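Local atomic coordinates of endoglucanase (Uncultured bacterium, PDB entry 3X17), a protein that catalyses the endo-hydrolysis of beta-1,4-glucosidic bonds in cellulose, as a glycoside hydrolase family 9 endoglucanase with an N-terminal Ig-like domain. Residues A372-V377 and K442-L447; S435-L440 and I543-P548. One frame throughout, in Å; residues are numbered along the deposited sequence.

Contact 1: A372-V377 and K442-L447; sequences APVSWV and KGMLLL. With CA (calcium ion), chain E.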
loop_
_atom_site.group_PDB
_atom_site.type_symbol
_atom_site.label_atom_id
_atom_site.label_comp_id
_atom_site.label_asym_id
_atom_site.label_seq_id
_atom_site.Cartn_x
_atom_site.Cartn_y
_atom_site.Cartn_z
ATOM N N ALA A 372 -12.848 1.799 8.381
ATOM C CA ALA A 372 -12.526 0.782 7.382
ATOM C C ALA A 372 -11.053 0.898 7.045
ATOM O O ALA A 372 -10.423 1.900 7.400
ATOM C CB ALA A 372 -13.398 0.962 6.147
ATOM N N PRO A 373 -10.467 -0.168 6.472
ATOM C CA PRO A 373 -9.030 -0.120 6.161
ATOM C C PRO A 373 -8.823 1.085 5.226
ATOM O O PRO A 373 -9.727 1.430 4.468
ATOM C CB PRO A 373 -8.788 -1.425 5.394
ATOM C CG PRO A 373 -9.921 -2.353 5.817
ATOM C CD PRO A 373 -11.074 -1.495 6.233
ATOM N N VAL A 374 -7.722 1.798 5.389
ATOM C CA VAL A 374 -7.457 3.004 4.598
ATOM C C VAL A 374 -7.447 2.676 3.118
ATOM O O VAL A 374 -6.813 1.686 2.691
ATOM C CB VAL A 374 -6.101 3.607 5.005
ATOM C CG1 VAL A 374 -5.636 4.645 3.978
ATOM C CG2 VAL A 374 -6.216 4.185 6.425
ATOM N N SER A 375 -8.260 3.415 2.359
ATOM C CA SER A 375 -8.332 3.253 0.896
ATOM C C SER A 375 -8.587 4.623 0.238
ATOM O O SER A 375 -8.920 5.573 0.924
ATOM C CB SER A 375 -9.488 2.289 0.536
ATOM O OG SER A 375 -10.731 2.961 0.660
ATOM N N TRP A 376 -8.413 4.716 -1.083
ATOM C CA TRP A 376 -8.739 5.940 -1.831
ATOM C C TRP A 376 -10.226 6.298 -1.832
ATOM O O TRP A 376 -10.592 7.450 -2.089
ATOM C CB TRP A 376 -8.201 5.876 -3.268
ATOM C CG TRP A 376 -8.795 4.782 -4.131
ATOM C CD1 TRP A 376 -8.214 3.573 -4.440
ATOM C CD2 TRP A 376 -10.019 4.833 -4.882
ATOM N NE1 TRP A 376 -9.057 2.831 -5.239
ATOM C CE2 TRP A 376 -10.164 3.580 -5.533
ATOM C CE3 TRP A 376 -11.043 5.773 -4.997
ATOM C CZ2 TRP A 376 -11.260 3.271 -6.350
ATOM C CZ3 TRP A 376 -12.151 5.469 -5.815
ATOM C CH2 TRP A 376 -12.241 4.225 -6.484
ATOM N N VAL A 377 -11.078 5.343 -1.482
ATOM C CA VAL A 377 -12.500 5.642 -1.258
ATOM C C VAL A 377 -12.711 6.282 0.118
ATOM O O VAL A 377 -13.263 7.393 0.235
ATOM C CB VAL A 377 -13.360 4.378 -1.395
ATOM C CG1 VAL A 377 -14.807 4.661 -1.022
ATOM C CG2 VAL A 377 -13.290 3.832 -2.840
ATOM N N LYS A 442 -5.377 -3.824 6.159
ATOM C CA LYS A 442 -5.925 -4.475 7.350
ATOM C C LYS A 442 -4.850 -4.797 8.388
ATOM O O LYS A 442 -5.106 -4.732 9.590
ATOM C CB LYS A 442 -6.703 -5.748 6.996
ATOM C CG LYS A 442 -8.040 -5.493 6.332
ATOM C CD LYS A 442 -8.679 -6.828 5.836
ATOM C CE LYS A 442 -10.171 -6.604 5.481
ATOM N NZ LYS A 442 -10.865 -7.882 5.068
ATOM N N GLY A 443 -3.649 -5.122 7.914
ATOM C CA GLY A 443 -2.474 -5.170 8.758
ATOM C C GLY A 443 -2.270 -3.865 9.502
ATOM O O GLY A 443 -1.991 -3.847 10.709
ATOM N N MET A 444 -2.423 -2.770 8.769
ATOM C CA MET A 444 -2.346 -1.427 9.343
ATOM C C MET A 444 -3.398 -1.193 10.441
ATOM O O MET A 444 -3.070 -0.636 11.454
ATOM C CB MET A 444 -2.454 -0.350 8.248
ATOM C CG MET A 444 -2.190 1.082 8.749
ATOM S SD MET A 444 -2.717 2.321 7.534
ATOM C CE MET A 444 -1.602 1.986 6.179
ATOM N N LEU A 445 -4.638 -1.638 10.265
ATOM C CA LEU A 445 -5.618 -1.477 11.349
ATOM C C LEU A 445 -5.268 -2.286 12.600
ATOM O O LEU A 445 -5.451 -1.795 13.724
ATOM C CB LEU A 445 -7.061 -1.766 10.914
ATOM C CG LEU A 445 -7.589 -1.055 9.662
ATOM C CD1 LEU A 445 -8.972 -1.582 9.331
ATOM C CD2 LEU A 445 -7.577 0.464 9.802
ATOM N N LEU A 446 -4.724 -3.489 12.415
ATOM C CA LEU A 446 -4.184 -4.266 13.545
ATOM C C LEU A 446 -3.086 -3.493 14.269
ATOM O O LEU A 446 -3.134 -3.351 15.490
ATOM C CB LEU A 446 -3.628 -5.617 13.087
ATOM C CG LEU A 446 -4.675 -6.568 12.504
ATOM C CD1 LEU A 446 -4.000 -7.652 11.661
ATOM C CD2 LEU A 446 -5.505 -7.196 13.623
ATOM N N LEU A 447 -2.174 -2.887 13.514
ATOM C CA LEU A 447 -1.129 -2.119 14.126
ATOM C C LEU A 447 -1.637 -0.853 14.800
ATOM O O LEU A 447 -1.027 -0.393 15.755
ATOM C CB LEU A 447 -0.009 -1.795 13.134
ATOM C CG LEU A 447 0.814 -2.991 12.643
ATOM C CD1 LEU A 447 1.796 -2.571 11.548
ATOM C CD2 LEU A 447 1.525 -3.712 13.788
HETATM CA CA CA E . -14.733 9.292 0.019
HETATM O O HOH W 1 -16.345 7.536 0.736
#
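The ammonium group of Lys-442, whose aliphatic chain touches the ring of Pro-373, has two partners beyond the contact: NZ is hydrogen-bonded to the carbonyl O of Pro-425 and has a long, weak ion pair with Glu-438 OE2. The meeting of 372-377 with 442-447 is itself apolar. Lys-442 CG lies beside the backbone N (chi1 -73°), 3.7 Å from Pro-373 CG, and the lysine methylenes run alongside the ring in the same direction. Leu-445 comes to the same proline at about a right angle. Its CD1 methyl sits 3.5 Å from Pro-373 CA and 3.7 Å from Pro-373 CG, so that the leucine methyl covers one face of the pyrrolidine and the lysine methylene meets its rim at CG. The next residue adds a looser contact: Val-374 CG2 is 4.1 Å from Met-444 SD, the two side chains crossing obliquely.

Further along, the same loop reaches a metal site. Val-377 O binds the calcium ion at 2.4 Å, and water 1 is a further ligand, its O 2.5 Å from the ion; the carboxylates of Asp-333, Asp-338 and Asp-339 and the carbonyl O of Asp-335 are further ligands. Within the loop Ser-375 OG accepts a weak bond from Val-377 N and is also hydrogen-bonded to Asn-378 N. The loop, between helices 354-366 and 381-390, thus lies against helix 435-452 at its proline and against the calcium at its far end. Val-374 and Met-444 both touch Gln-193 of helix 184-200, while Met-444 also meets Phe-551 of helix 543-558.

Contact 2: S435-L440 and I543-P548; sequences SNKEAL and IDYNAP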
loop_
_atom_site.group_PDB
_atom_site.type_symbol
_atom_site.label_atom_id
_atom_site.label_comp_id
_atom_site.label_asym_id
_atom_site.label_seq_id
_atom_site.Cartn_x
_atom_site.Cartn_y
_atom_site.Cartn_z
ATOM N N SER A 435 -6.493 -6.794 -3.782
ATOM C CA SER A 435 -6.581 -7.596 -2.580
ATOM C C SER A 435 -5.306 -7.579 -1.721
ATOM O O SER A 435 -5.387 -7.561 -0.503
ATOM C CB SER A 435 -7.017 -9.028 -2.901
ATOM O OG SER A 435 -5.938 -9.735 -3.468
ATOM N N ASN A 436 -4.136 -7.591 -2.349
ATOM C CA ASN A 436 -2.904 -7.447 -1.591
ATOM C C ASN A 436 -2.856 -6.166 -0.763
ATOM O O ASN A 436 -2.464 -6.165 0.405
ATOM C CB ASN A 436 -1.709 -7.497 -2.529
ATOM C CG ASN A 436 -1.448 -8.899 -3.050
ATOM O OD1 ASN A 436 -2.050 -9.863 -2.580
ATOM N ND2 ASN A 436 -0.552 -9.018 -4.018
ATOM N N LYS A 437 -3.269 -5.067 -1.365
ATOM C CA LYS A 437 -3.260 -3.793 -0.672
ATOM C C LYS A 437 -4.213 -3.841 0.534
ATOM O O LYS A 437 -3.887 -3.387 1.644
ATOM C CB LYS A 437 -3.656 -2.678 -1.646
ATOM C CG LYS A 437 -3.742 -1.278 -1.010
ATOM C CD LYS A 437 -5.109 -1.042 -0.441
ATOM C CE LYS A 437 -6.176 -1.045 -1.558
ATOM N NZ LYS A 437 -7.296 -0.068 -1.213
ATOM N N GLU A 438 -5.394 -4.389 0.298
ATOM C CA GLU A 438 -6.417 -4.577 1.327
ATOM C C GLU A 438 -5.920 -5.431 2.510
ATOM O O GLU A 438 -6.169 -5.087 3.675
ATOM C CB GLU A 438 -7.690 -5.191 0.692
ATOM C CG GLU A 438 -8.799 -5.498 1.684
ATOM C CD GLU A 438 -10.069 -6.059 1.035
ATOM O OE1 GLU A 438 -10.341 -5.767 -0.158
ATOM O OE2 GLU A 438 -10.833 -6.736 1.753
ATOM N N ALA A 439 -5.159 -6.488 2.213
ATOM C CA ALA A 439 -4.512 -7.292 3.262
ATOM C C ALA A 439 -3.615 -6.405 4.107
ATOM O O ALA A 439 -3.649 -6.458 5.346
ATOM C CB ALA A 439 -3.692 -8.408 2.657
ATOM N N LEU A 440 -2.739 -5.667 3.442
ATOM C CA LEU A 440 -1.743 -4.905 4.170
ATOM C C LEU A 440 -2.398 -3.746 4.917
ATOM O O LEU A 440 -1.983 -3.403 6.031
ATOM C CB LEU A 440 -0.645 -4.422 3.232
ATOM C CG LEU A 440 0.420 -5.462 2.859
ATOM C CD1 LEU A 440 1.162 -4.970 1.606
ATOM C CD2 LEU A 440 1.429 -5.680 4.013
ATOM N N ILE A 543 0.597 2.945 -6.701
ATOM C CA ILE A 543 1.178 3.705 -5.604
ATOM C C ILE A 543 0.408 3.471 -4.286
ATOM O O ILE A 543 1.006 3.476 -3.207
ATOM C CB ILE A 543 1.266 5.229 -5.911
ATOM C CG1 ILE A 543 -0.108 5.803 -6.279
ATOM C CG2 ILE A 543 2.318 5.499 -6.996
ATOM C CD1 ILE A 543 -0.151 7.333 -6.362
ATOM N N ASP A 544 -0.918 3.327 -4.364
ATOM C CA ASP A 544 -1.690 3.106 -3.136
ATOM C C ASP A 544 -1.556 1.667 -2.597
ATOM O O ASP A 544 -1.922 1.393 -1.461
ATOM C CB ASP A 544 -3.156 3.542 -3.287
ATOM C CG ASP A 544 -3.922 2.692 -4.281
ATOM O OD1 ASP A 544 -3.378 2.441 -5.372
ATOM O OD2 ASP A 544 -5.067 2.271 -3.977
ATOM N N TYR A 545 -0.957 0.771 -3.378
ATOM C CA TYR A 545 -0.691 -0.578 -2.899
ATOM C C TYR A 545 0.591 -0.562 -2.066
ATOM O O TYR A 545 0.663 -1.185 -1.018
ATOM C CB TYR A 545 -0.501 -1.555 -4.054
ATOM C CG TYR A 545 -1.681 -1.705 -4.999
ATOM C CD1 TYR A 545 -2.955 -1.192 -4.683
ATOM C CD2 TYR A 545 -1.559 -2.508 -6.126
ATOM C CE1 TYR A 545 -4.047 -1.422 -5.539
ATOM C CE2 TYR A 545 -2.606 -2.707 -6.987
ATOM C CZ TYR A 545 -3.837 -2.157 -6.713
ATOM O OH TYR A 545 -4.866 -2.459 -7.566
ATOM N N ASN A 546 1.584 0.171 -2.552
ATOM C CA ASN A 546 2.871 0.286 -1.906
ATOM C C ASN A 546 2.837 1.039 -0.585
ATOM O O ASN A 546 3.727 0.890 0.254
ATOM C CB ASN A 546 3.891 0.898 -2.872
ATOM C CG ASN A 546 4.748 -0.166 -3.540
ATOM O OD1 ASN A 546 4.210 -1.060 -4.176
ATOM N ND2 ASN A 546 6.051 -0.190 -3.218
ATOM N N ALA A 547 1.826 1.876 -0.418
ATOM C CA ALA A 547 1.756 2.751 0.750
ATOM C C ALA A 547 1.579 1.946 2.044
ATOM O O ALA A 547 2.305 2.156 2.992
ATOM C CB ALA A 547 0.636 3.760 0.584
ATOM N N PRO A 548 0.601 1.019 2.086
ATOM C CA PRO A 548 0.500 0.239 3.323
ATOM C C PRO A 548 1.625 -0.789 3.436
ATOM O O PRO A 548 1.948 -1.228 4.545
ATOM C CB PRO A 548 -0.876 -0.458 3.202
ATOM C CG PRO A 548 -1.152 -0.493 1.711
ATOM C CD PRO A 548 -0.539 0.783 1.177
HETATM O O HOH W 2 -6.273 2.472 -1.567
#
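Helices 435-440 and 543-548 run near-parallel, their axes 27° apart and 8.5 Å at closest approach, consistent with two helices of the same ring in an (alpha/alpha)6 barrel. Lys-437 carries most of the contact. Its CB meets the Tyr-545 ring obliquely, 3.5 Å from Tyr-545 CD1. With CG anti to the backbone N (chi1 177°), Lys-437 CG comes to 3.3 Å from the carbonyl O of Asp-544. Pro-548, at a kink where its N makes no bond to the preceding turn, fills the next level: its CG lies 3.8 Å from Lys-437 CG, and its CB is 4.0 Å from Leu-440 CB. An alanine in place of Tyr-545 would probably leave the root of Lys-437 without the ring packed against it and open a gap beside Trp-433, which the tyrosine side chain also touches. At the polar end Lys-437 NZ and Asp-544 OD2 stand 4.3 Å apart, too far for a direct salt bridge. Water 2 joins them, accepting from Lys-437 NZ at 2.8 Å and donating to Asp-544 OD2. The helices thus meet mainly through carbon packing, and a single water links lysine to aspartate, probably with weaker attraction than in a direct pair.

After the N-terminal Ig-like domain and the earlier helices of the barrel, the chain reaches the loop 372-377, the first of the four segments, and then, by way of helices 381-390 and 396-418, helix 435-452, which gives 435-440 to contact 2 and 442-447 to contact 1. Contact 1 thereby closes a largely helical excursion of 64 residues. Contact 2 closes a longer one of 102 residues, through helices 456-469 and 494-499, when helix 543-558 returns. The segments alternate, so the two closures cross rather than nest, and helix 435-452 is common to both. They also touch directly: Trp-376 packs on Asp-544, Ser-375 on Lys-437 and Met-444 on Pro-548, bringing the calcium-binding loop against two helices.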